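Local coordinates for protein amidohydrolase (Staphylococcus aureus, PDB 3NUR) that is a putative TIM-barrel amidohydrolase that probably hydrolyses carbon-nitrogen bonds other than peptide bonds, most likely in linear amides, at residues Gly229-Ala232 with Ile233-Leu237; Pro259-Leu262 with Glu263-Asp266; His276-Ser279 with Tyr280-Asn284. All blocks are in the same frame, centred on the assembly; numbering follows the deposited sequence.

Interaction 1 of 3, residues Gly229-Ala232 with Ile233-Leu237; sequences GIHA and IHLVL
The H234 imidazole turns an edge back to the preceding turn: I230 O lies in the ring plane, 3.2 Å from CD2 of H234. That oxygen already accepts the H234 N-H at 2.9 Å, so the ring leans on the same carbonyl that its backbone uses. The ring is held there with chi1 at -92°, well off a staggered value, and its ND1 is hydrogen-bonded to D171. In the I230 conformer described here, CG2 runs alongside the ring. H231 has its CG swung clear of the backbone N (chi1 -165°); one methyl of L235, CD2, comes obliquely to the ring at 4.2 Å from CD2 of H231, while H231 NE2 is hydrogen-bonded to L170 N. F169 meets both histidine rings.

This is the last part of helix 223-237, an outer helix of the TIM barrel on the crossover from strand 189-192 to strand 249-251. Regular i to i+4 bonds tie it, I233 N to G229 O at 3.0 Å and V236 N to A232 O at 3.2 Å among them. A232 and V236 face the barrel, against F286 of strand 286-288. Beside G229, where no side chain intrudes, I233 folds CG1 to 3.3 Å from G229 O.

Interaction 2 of 3, residues Pro259-Leu262 with Glu263-Asp266; sequences PFFL and ERMD
F261 and R264 send their side chains out side by side in the same direction, and the aliphatic part of the arginine does the touching. R264 CG sits over one face of the phenyl ring, 3.4 Å above its plane and displaced toward the rim, a CH-pi contact with CG 3.8 Å from the F261 centroid. Two torsions put it there: CG lies opposite the backbone N across CA-CB (chi1 174°), and the chain then bends at chi2 (68°). The guanidinium plane is turned 54° from the ring, so the two do not stack flat on each other.

M265, a selenomethionine, packs mainly against the F261 carbonyl. Its CG is 3.0 Å from F261 O, the same oxygen that accepts M265 N at 2.9 Å. SE of M265 also has CD2 of L262 at 4.4 Å, on the buried side where L262 packs on S279 and F282.

These residues make the first turn of helix 262-268, one of the helices outside the TIM-barrel strands, with F261 as N-cap. A phenylalanine side chain cannot accept from the turn's N-H groups, and a water partly does that job: it takes the R264 N-H at 3.3 Å, donating in turn to F260 O and to OE1 of E263, 3.0 Å away. E263 OE2 lies close to E305 OE2, which may favour a shared proton. D266 N closes the turn on L262 O at 3.2 Å, and its carboxylate reaches S279.

Interaction 3 of 3, residues His276-Ser279 with Tyr280-Asn284; sequences HSVS and YYFKN
K283 N bonds to S279 O at 3.1 Å, a regular i to i+4 bond of a short helix whose start is looser. Ahead of it lies an N-cap: S277 OG, in the conformer described, accepts Y280 N at 3.3 Å, a weak bond, and Y280 N shares itself with S277 O in another weak one. Y281 N to V278 O is also weak. The helix, 278-284, leads into strand 286-288 of the TIM barrel.

Just before the cap, H276 carries an aromatic cluster. Its imidazole makes an offset stack on Y280, planes 20° apart and centroids 4.3 Å apart, with Y280 CE2 above the centre of the histidine ring. Y280 has its CG trans to its own N (chi1 -175°), which points the phenol outward from the helix, and the H276 imidazole, reaching forward from before the cap, lies against one face. Toward Y281 the same imidazole presents an edge to the ring face, an offset edge-to-face pair with planes at 74°; CD2 of H276 is 3.7 Å from CZ of Y281. The phenol oxygen of Y281 also grips the backbone, accepting H276 N at 3.2 Å, and it is hydrogen-bonded to D242 as well. One tyrosine thus ties the segment before the helix to its first turn and to helix 240-243.

On the inner side V278 CG1 meets F282 CE2, and F282 packs on F286. S279 OG, hydrogen-bonded to D266, also accepts from a water at 2.9 Å, and that water accepts a hydrogen bond from K283 NZ at 3.0 Å.

In the fold
All three contacts lie on one side of the TIM barrel, in series along the chain, with centres 10 to 13 Å apart. Interaction 3 touches both others. V236 CG1 of interaction 1 packs 3.6 Å from CD2 of Y281, and L262 CD2 of interaction 2 lies 3.7 Å from CD2 of F282. The polar tie is D266 OD2 to S279 OG, a probable hydrogen bond of 2.5 Å joining helices 262-268 and 278-284. Interactions 1 and 2 meet through I233 CD1 and M265 CE, 3.7 Å apart. The calcium ligands E28, H30, H192 and D316 all lie outside these segments, which form part of the helical layer around the barrel.

Interaction 1 of 3, residues Gly229-Ala232 with Ile233-Leu237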
ATOM      1  N   GLY A 229      10.329   1.952  -2.794  1.00  7.89           N
ATOM      2  CA  GLY A 229      10.423   2.768  -4.008  1.00  7.37           C
ATOM      3  C   GLY A 229      11.215   2.016  -5.066  1.00 10.28           C
ATOM      4  O   GLY A 229      10.823   1.962  -6.237  1.00  9.42           O
ATOM      5  N   ILE A 230      12.338   1.399  -4.648  1.00  6.76           N
ATOM      6  CA  ILE A 230      13.186   0.614  -5.559  0.60  5.64           C
ATOM      7  C   ILE A 230      12.382  -0.581  -6.095  1.00  8.32           C
ATOM      8  O   ILE A 230      12.424  -0.859  -7.301  1.00  7.66           O
ATOM      9  CB  ILE A 230      14.529   0.245  -4.857  0.60  7.15           C
ATOM     10  CG1 ILE A 230      15.402   1.523  -4.671  0.60  6.75           C
ATOM     11  CG2 ILE A 230      15.300  -0.873  -5.598  0.60  7.51           C
ATOM     12  CD1 ILE A 230      16.678   1.359  -3.784  0.60  3.00           C
ATOM     13  N   HIS A 231      11.614  -1.244  -5.225  1.00  7.02           N
ATOM     14  CA  HIS A 231      10.764  -2.377  -5.571  1.00  6.54           C
ATOM     15  C   HIS A 231       9.730  -1.938  -6.624  1.00  9.71           C
ATOM     16  O   HIS A 231       9.606  -2.590  -7.652  1.00  8.03           O
ATOM     17  CB  HIS A 231      10.038  -2.896  -4.316  1.00  6.62           C
ATOM     18  CG  HIS A 231       9.413  -4.254  -4.480  1.00  8.81           C
ATOM     19  ND1 HIS A 231       8.889  -4.919  -3.400  1.00 10.43           N
ATOM     20  CD2 HIS A 231       9.284  -5.044  -5.581  1.00 10.44           C
ATOM     21  CE1 HIS A 231       8.451  -6.087  -3.864  1.00  9.71           C
ATOM     22  NE2 HIS A 231       8.638  -6.191  -5.175  1.00  9.71           N
ATOM     23  N   ALA A 232       9.044  -0.801  -6.408  1.00  8.24           N
ATOM     24  CA  ALA A 232       8.069  -0.324  -7.385  1.00  7.10           C
ATOM     25  C   ALA A 232       8.748  -0.043  -8.746  1.00  7.92           C
ATOM     26  O   ALA A 232       8.172  -0.382  -9.766  1.00  7.25           O
ATOM     27  CB  ALA A 232       7.345   0.918  -6.868  1.00  7.46           C
ATOM     28  N   ILE A 233       9.973   0.538  -8.755  1.00  5.35           N
ATOM     29  CA  ILE A 233      10.711   0.807 -10.000  1.00  5.76           C
ATOM     30  C   ILE A 233      11.037  -0.505 -10.716  1.00  8.83           C
ATOM     31  O   ILE A 233      10.884  -0.569 -11.923  1.00 10.09           O
ATOM     32  CB  ILE A 233      11.954   1.706  -9.758  1.00  8.37           C
ATOM     33  CG1 ILE A 233      11.498   3.109  -9.272  1.00  8.61           C
ATOM     34  CG2 ILE A 233      12.783   1.837 -11.056  1.00  8.31           C
ATOM     35  CD1 ILE A 233      12.616   3.849  -8.448  1.00 10.68           C
ATOM     36  N   HIS A 234      11.441  -1.558  -9.976  1.00  6.96           N
ATOM     37  CA  HIS A 234      11.698  -2.877 -10.575  1.00  7.38           C
ATOM     38  C   HIS A 234      10.461  -3.342 -11.363  1.00 10.03           C
ATOM     39  O   HIS A 234      10.586  -3.868 -12.467  1.00 10.25           O
ATOM     40  CB  HIS A 234      11.979  -3.911  -9.468  1.00  7.79           C
ATOM     41  CG  HIS A 234      13.425  -4.061  -9.140  1.00 10.88           C
ATOM     42  ND1 HIS A 234      14.141  -5.174  -9.557  1.00 11.77           N
ATOM     43  CD2 HIS A 234      14.238  -3.260  -8.411  1.00 11.79           C
ATOM     44  CE1 HIS A 234      15.367  -5.012  -9.083  1.00 11.16           C
ATOM     45  NE2 HIS A 234      15.480  -3.869  -8.394  1.00 11.44           N
ATOM     46  N   LEU A 235       9.269  -3.142 -10.784  1.00  8.63           N
ATOM     47  CA  LEU A 235       8.010  -3.568 -11.401  1.00  8.21           C
ATOM     48  C   LEU A 235       7.774  -2.862 -12.733  1.00 12.55           C
ATOM     49  O   LEU A 235       7.451  -3.502 -13.724  1.00 11.64           O
ATOM     50  CB  LEU A 235       6.826  -3.370 -10.438  1.00  8.03           C
ATOM     51  CG  LEU A 235       6.933  -4.061  -9.049  1.00 13.25           C
ATOM     52  CD1 LEU A 235       5.645  -3.857  -8.241  1.00 13.91           C
ATOM     53  CD2 LEU A 235       7.209  -5.557  -9.173  1.00 15.70           C
ATOM     54  N   VAL A 236       8.053  -1.567 -12.784  1.00  9.37           N
ATOM     55  CA  VAL A 236       7.923  -0.775 -14.001  1.00  8.56           C
ATOM     56  C   VAL A 236       8.959  -1.220 -15.043  1.00 12.45           C
ATOM     57  O   VAL A 236       8.584  -1.475 -16.181  1.00 11.39           O
ATOM     58  CB  VAL A 236       8.018   0.741 -13.681  1.00 10.80           C
ATOM     59  CG1 VAL A 236       8.195   1.578 -14.948  1.00 11.04           C
ATOM     60  CG2 VAL A 236       6.803   1.210 -12.880  1.00  9.43           C
ATOM     61  N   LEU A 237      10.250  -1.263 -14.664  1.00  9.43           N
ATOM     62  CA  LEU A 237      11.352  -1.631 -15.566  1.00  9.95           C
ATOM     63  C   LEU A 237      11.232  -3.032 -16.159  1.00 13.44           C
ATOM     64  O   LEU A 237      11.692  -3.250 -17.283  1.00 11.54           O
ATOM     65  CB  LEU A 237      12.736  -1.433 -14.896  1.00  9.20           C
ATOM     66  CG  LEU A 237      13.069  -0.018 -14.404  1.00 11.38           C
ATOM     67  CD1 LEU A 237      14.434   0.009 -13.734  1.00 10.63           C
ATOM     68  CD2 LEU A 237      12.986   1.025 -15.540  1.00 10.46           C
TER

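Interaction 2 of 3, residues Pro259-Leu262 with Glu263-Asp266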
ATOM      1  N   PRO A 259       8.625  10.330  -6.575  1.00  8.40           N
ATOM      2  CA  PRO A 259       8.320  11.632  -7.197  1.00  8.29           C
ATOM      3  C   PRO A 259       9.451  12.644  -7.180  1.00 12.50           C
ATOM      4  O   PRO A 259       9.438  13.556  -8.000  1.00 14.88           O
ATOM      5  CB  PRO A 259       7.100  12.131  -6.404  1.00  9.56           C
ATOM      6  CG  PRO A 259       6.453  10.860  -5.909  1.00 12.56           C
ATOM      7  CD  PRO A 259       7.641  10.023  -5.506  1.00  8.93           C
ATOM      8  N   PHE A 260      10.433  12.480  -6.272  1.00  8.79           N
ATOM      9  CA  PHE A 260      11.577  13.390  -6.191  1.00  8.39           C
ATOM     10  C   PHE A 260      12.452  13.308  -7.466  1.00 12.02           C
ATOM     11  O   PHE A 260      13.097  14.295  -7.847  1.00  9.91           O
ATOM     12  CB  PHE A 260      12.415  13.073  -4.928  1.00 10.31           C
ATOM     13  CG  PHE A 260      13.620  13.972  -4.714  1.00 13.34           C
ATOM     14  CD1 PHE A 260      13.494  15.182  -4.044  1.00 17.84           C
ATOM     15  CD2 PHE A 260      14.887  13.580  -5.135  1.00 16.70           C
ATOM     16  CE1 PHE A 260      14.615  16.010  -3.841  1.00 18.03           C
ATOM     17  CE2 PHE A 260      16.001  14.413  -4.942  1.00 19.42           C
ATOM     18  CZ  PHE A 260      15.856  15.611  -4.283  1.00 17.09           C
ATOM     19  N   PHE A 261      12.459  12.137  -8.127  1.00 10.19           N
ATOM     20  CA  PHE A 261      13.349  11.892  -9.266  1.00  8.44           C
ATOM     21  C   PHE A 261      12.690  11.554 -10.603  1.00 12.96           C
ATOM     22  O   PHE A 261      13.384  11.036 -11.479  1.00 13.01           O
ATOM     23  CB  PHE A 261      14.321  10.759  -8.849  1.00  9.48           C
ATOM     24  CG  PHE A 261      15.776  11.151  -8.811  1.00 10.32           C
ATOM     25  CD1 PHE A 261      16.185  12.320  -8.169  1.00 13.72           C
ATOM     26  CD2 PHE A 261      16.751  10.322  -9.356  1.00 13.01           C
ATOM     27  CE1 PHE A 261      17.539  12.675  -8.122  1.00 15.25           C
ATOM     28  CE2 PHE A 261      18.104  10.656  -9.268  1.00 15.73           C
ATOM     29  CZ  PHE A 261      18.486  11.844  -8.675  1.00 13.81           C
ATOM     30  N   LEU A 262      11.385  11.816 -10.795  1.00  8.62           N
ATOM     31  CA  LEU A 262      10.752  11.455 -12.079  1.00 10.30           C
ATOM     32  C   LEU A 262      11.434  12.032 -13.321  1.00 13.52           C
ATOM     33  O   LEU A 262      11.670  11.286 -14.291  1.00 12.84           O
ATOM     34  CB  LEU A 262       9.252  11.746 -12.097  1.00 11.29           C
ATOM     35  CG  LEU A 262       8.370  10.853 -11.214  1.00 15.63           C
ATOM     36  CD1 LEU A 262       6.932  11.295 -11.303  1.00 15.68           C
ATOM     37  CD2 LEU A 262       8.470   9.384 -11.609  1.00 15.97           C
ATOM     38  N   GLU A 263      11.723  13.356 -13.310  1.00 10.98           N
ATOM     39  CA  GLU A 263      12.374  14.006 -14.456  1.00 10.86           C
ATOM     40  C   GLU A 263      13.744  13.417 -14.699  1.00 12.74           C
ATOM     41  O   GLU A 263      14.097  13.155 -15.850  1.00 13.31           O
ATOM     42  CB  GLU A 263      12.501  15.527 -14.268  1.00 12.70           C
ATOM     43  CG  GLU A 263      11.181  16.286 -14.186  1.00 18.73           C
ATOM     44  CD  GLU A 263      10.607  16.457 -12.791  1.00 31.28           C
ATOM     45  OE1 GLU A 263      10.975  15.679 -11.879  1.00 16.59           O
ATOM     46  OE2 GLU A 263       9.786  17.386 -12.611  1.00 20.55           O
ATOM     47  N   ARG A 264      14.500  13.151 -13.621  1.00 10.26           N
ATOM     48  CA  ARG A 264      15.843  12.583 -13.734  1.00 11.19           C
ATOM     49  C   ARG A 264      15.837  11.151 -14.284  1.00 13.26           C
ATOM     50  O   ARG A 264      16.705  10.801 -15.076  1.00 12.95           O
ATOM     51  CB  ARG A 264      16.589  12.672 -12.395  1.00 11.99           C
ATOM     52  CG  ARG A 264      17.946  11.960 -12.401  1.00 13.36           C
ATOM     53  CD  ARG A 264      18.997  12.606 -13.281  1.00 13.58           C
ATOM     54  NE  ARG A 264      20.316  12.161 -12.835  1.00 11.07           N
ATOM     55  CZ  ARG A 264      21.398  12.921 -12.838  1.00 16.89           C
ATOM     56  NH1 ARG A 264      21.353  14.145 -13.342  1.00 12.62           N
ATOM     57  NH2 ARG A 264      22.531  12.466 -12.332  1.00 10.21           N
HETATM   58  N   MSE A 265      14.836  10.347 -13.907  1.00 11.33           N
HETATM   59  CA  MSE A 265      14.734   8.979 -14.426  1.00 10.65           C
HETATM   60  C   MSE A 265      14.474   8.992 -15.932  1.00 13.11           C
HETATM   61  O   MSE A 265      15.133   8.262 -16.659  1.00 13.11           O
HETATM   62  CB  MSE A 265      13.665   8.202 -13.650  1.00 12.83           C
HETATM   63  CG  MSE A 265      13.964   8.194 -12.139  1.00 20.60           C
HETATM   64 SE   MSE A 265      12.461   7.539 -11.070  0.60 30.80          SE
HETATM   65  CE  MSE A 265      12.846   5.873 -11.549  1.00 20.72           C
ATOM     66  N   ASP A 266      13.600   9.888 -16.418  1.00 10.75           N
ATOM     67  CA  ASP A 266      13.348   9.995 -17.855  1.00 11.50           C
ATOM     68  C   ASP A 266      14.611  10.347 -18.641  1.00 16.92           C
ATOM     69  O   ASP A 266      14.807   9.851 -19.753  1.00 17.76           O
ATOM     70  CB  ASP A 266      12.248  11.027 -18.126  1.00 12.06           C
ATOM     71  CG  ASP A 266      10.855  10.503 -17.894  1.00 18.49           C
ATOM     72  OD1 ASP A 266      10.715   9.295 -17.557  1.00 17.31           O
ATOM     73  OD2 ASP A 266       9.904  11.286 -18.045  1.00 19.33           O
TER
HETATM   74  O   HOH W   1      13.674  14.785 -10.890  1.00 16.08           O

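Interaction 3 of 3, residues His276-Ser279 with Tyr280-Asn284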
ATOM      1  N   HIS A 276       6.593   3.089 -22.951  1.00 11.70           N
ATOM      2  CA  HIS A 276       6.472   4.479 -22.523  1.00  9.98           C
ATOM      3  C   HIS A 276       7.690   4.936 -21.735  1.00 13.02           C
ATOM      4  O   HIS A 276       8.516   4.107 -21.336  1.00 11.69           O
ATOM      5  CB  HIS A 276       5.224   4.628 -21.622  1.00 10.24           C
ATOM      6  CG  HIS A 276       3.974   4.034 -22.216  1.00 12.99           C
ATOM      7  ND1 HIS A 276       3.275   4.684 -23.217  1.00 14.83           N
ATOM      8  CD2 HIS A 276       3.376   2.844 -21.963  1.00 14.47           C
ATOM      9  CE1 HIS A 276       2.257   3.886 -23.525  1.00 14.12           C
ATOM     10  NE2 HIS A 276       2.292   2.753 -22.816  1.00 14.52           N
ATOM     11  N   SER A 277       7.769   6.258 -21.462  1.00 11.16           N
ATOM     12  CA  SER A 277       8.854   6.789 -20.631  0.50 10.85           C
ATOM     13  C   SER A 277       8.639   6.257 -19.209  1.00 14.16           C
ATOM     14  O   SER A 277       7.507   5.896 -18.852  1.00 11.78           O
ATOM     15  CB  SER A 277       8.841   8.312 -20.627  0.50 13.73           C
ATOM     16  OG  SER A 277       7.765   8.820 -19.855  0.50 14.71           O
ATOM     17  N   VAL A 278       9.703   6.212 -18.392  1.00 12.61           N
ATOM     18  CA  VAL A 278       9.603   5.717 -17.011  1.00 12.85           C
ATOM     19  C   VAL A 278       8.542   6.498 -16.200  1.00 14.67           C
ATOM     20  O   VAL A 278       7.700   5.878 -15.531  1.00 13.86           O
ATOM     21  CB  VAL A 278      10.997   5.682 -16.320  1.00 17.39           C
ATOM     22  CG1 VAL A 278      10.876   5.451 -14.812  1.00 18.22           C
ATOM     23  CG2 VAL A 278      11.896   4.624 -16.956  1.00 17.49           C
ATOM     24  N   SER A 279       8.554   7.852 -16.294  1.00 12.04           N
ATOM     25  CA  SER A 279       7.613   8.696 -15.544  1.00 12.10           C
ATOM     26  C   SER A 279       6.161   8.445 -15.918  1.00 13.65           C
ATOM     27  O   SER A 279       5.287   8.568 -15.058  1.00 12.99           O
ATOM     28  CB  SER A 279       7.954  10.175 -15.693  1.00 14.96           C
ATOM     29  OG  SER A 279       7.687  10.660 -16.997  1.00 17.06           O
ATOM     30  N   TYR A 280       5.902   8.076 -17.195  1.00 11.08           N
ATOM     31  CA  TYR A 280       4.546   7.780 -17.682  1.00 10.69           C
ATOM     32  C   TYR A 280       3.830   6.741 -16.813  1.00 12.30           C
ATOM     33  O   TYR A 280       2.647   6.920 -16.490  1.00 12.48           O
ATOM     34  CB  TYR A 280       4.576   7.319 -19.149  1.00 12.09           C
ATOM     35  CG  TYR A 280       3.190   7.115 -19.720  1.00 14.04           C
ATOM     36  CD1 TYR A 280       2.502   8.164 -20.314  1.00 17.43           C
ATOM     37  CD2 TYR A 280       2.576   5.865 -19.688  1.00 15.39           C
ATOM     38  CE1 TYR A 280       1.216   7.993 -20.815  1.00 20.34           C
ATOM     39  CE2 TYR A 280       1.289   5.678 -20.195  1.00 16.43           C
ATOM     40  CZ  TYR A 280       0.615   6.748 -20.760  1.00 24.51           C
ATOM     41  OH  TYR A 280      -0.630   6.593 -21.312  1.00 30.63           O
ATOM     42  N   TYR A 281       4.532   5.663 -16.439  1.00  8.83           N
ATOM     43  CA  TYR A 281       3.929   4.603 -15.610  1.00  7.87           C
ATOM     44  C   TYR A 281       3.514   5.094 -14.230  1.00 11.40           C
ATOM     45  O   TYR A 281       2.463   4.701 -13.739  1.00 12.19           O
ATOM     46  CB  TYR A 281       4.843   3.400 -15.495  1.00  7.74           C
ATOM     47  CG  TYR A 281       5.160   2.792 -16.836  1.00  9.31           C
ATOM     48  CD1 TYR A 281       4.281   1.890 -17.439  1.00 10.99           C
ATOM     49  CD2 TYR A 281       6.304   3.154 -17.535  1.00  9.20           C
ATOM     50  CE1 TYR A 281       4.589   1.290 -18.656  1.00  9.90           C
ATOM     51  CE2 TYR A 281       6.621   2.570 -18.756  1.00 10.62           C
ATOM     52  CZ  TYR A 281       5.751   1.650 -19.321  1.00 13.95           C
ATOM     53  OH  TYR A 281       6.047   1.092 -20.535  1.00 11.79           O
ATOM     54  N   PHE A 282       4.299   5.983 -13.625  1.00  9.02           N
ATOM     55  CA  PHE A 282       3.910   6.540 -12.314  1.00  9.29           C
ATOM     56  C   PHE A 282       2.736   7.495 -12.446  1.00 14.82           C
ATOM     57  O   PHE A 282       1.919   7.625 -11.528  1.00 16.09           O
ATOM     58  CB  PHE A 282       5.112   7.193 -11.613  1.00  9.89           C
ATOM     59  CG  PHE A 282       6.090   6.120 -11.215  1.00 11.17           C
ATOM     60  CD1 PHE A 282       5.844   5.307 -10.106  1.00 12.89           C
ATOM     61  CD2 PHE A 282       7.226   5.873 -11.980  1.00 12.61           C
ATOM     62  CE1 PHE A 282       6.702   4.254  -9.788  1.00 14.00           C
ATOM     63  CE2 PHE A 282       8.111   4.843 -11.632  1.00 15.52           C
ATOM     64  CZ  PHE A 282       7.833   4.034 -10.544  1.00 13.97           C
ATOM     65  N   LYS A 283       2.636   8.160 -13.588  1.00 12.45           N
ATOM     66  CA  LYS A 283       1.539   9.097 -13.779  1.00 11.80           C
ATOM     67  C   LYS A 283       0.234   8.400 -14.181  1.00 17.11           C
ATOM     68  O   LYS A 283      -0.839   8.961 -13.968  1.00 16.34           O
ATOM     69  CB  LYS A 283       1.909  10.111 -14.846  1.00 14.46           C
ATOM     70  CG  LYS A 283       3.059  11.032 -14.467  1.00 16.77           C
ATOM     71  CD  LYS A 283       3.421  11.858 -15.694  1.00 19.59           C
ATOM     72  CE  LYS A 283       4.743  12.555 -15.546  1.00 33.09           C
ATOM     73  NZ  LYS A 283       4.992  13.471 -16.691  1.00 51.24           N
ATOM     74  N   ASN A 284       0.325   7.217 -14.826  1.00 11.97           N
ATOM     75  CA  ASN A 284      -0.857   6.548 -15.366  1.00 10.93           C
ATOM     76  C   ASN A 284      -1.240   5.218 -14.734  1.00 14.89           C
ATOM     77  O   ASN A 284      -2.390   4.790 -14.879  1.00 13.90           O
ATOM     78  CB  ASN A 284      -0.709   6.435 -16.891  1.00 15.09           C
ATOM     79  CG  ASN A 284      -0.692   7.810 -17.533  1.00 38.83           C
ATOM     80  OD1 ASN A 284       0.364   8.415 -17.743  1.00 32.92           O
ATOM     81  ND2 ASN A 284      -1.860   8.395 -17.729  1.00 32.12           N
TER
HETATM   82  O   HOH W   2       5.449  11.336 -18.705  1.00 27.88           O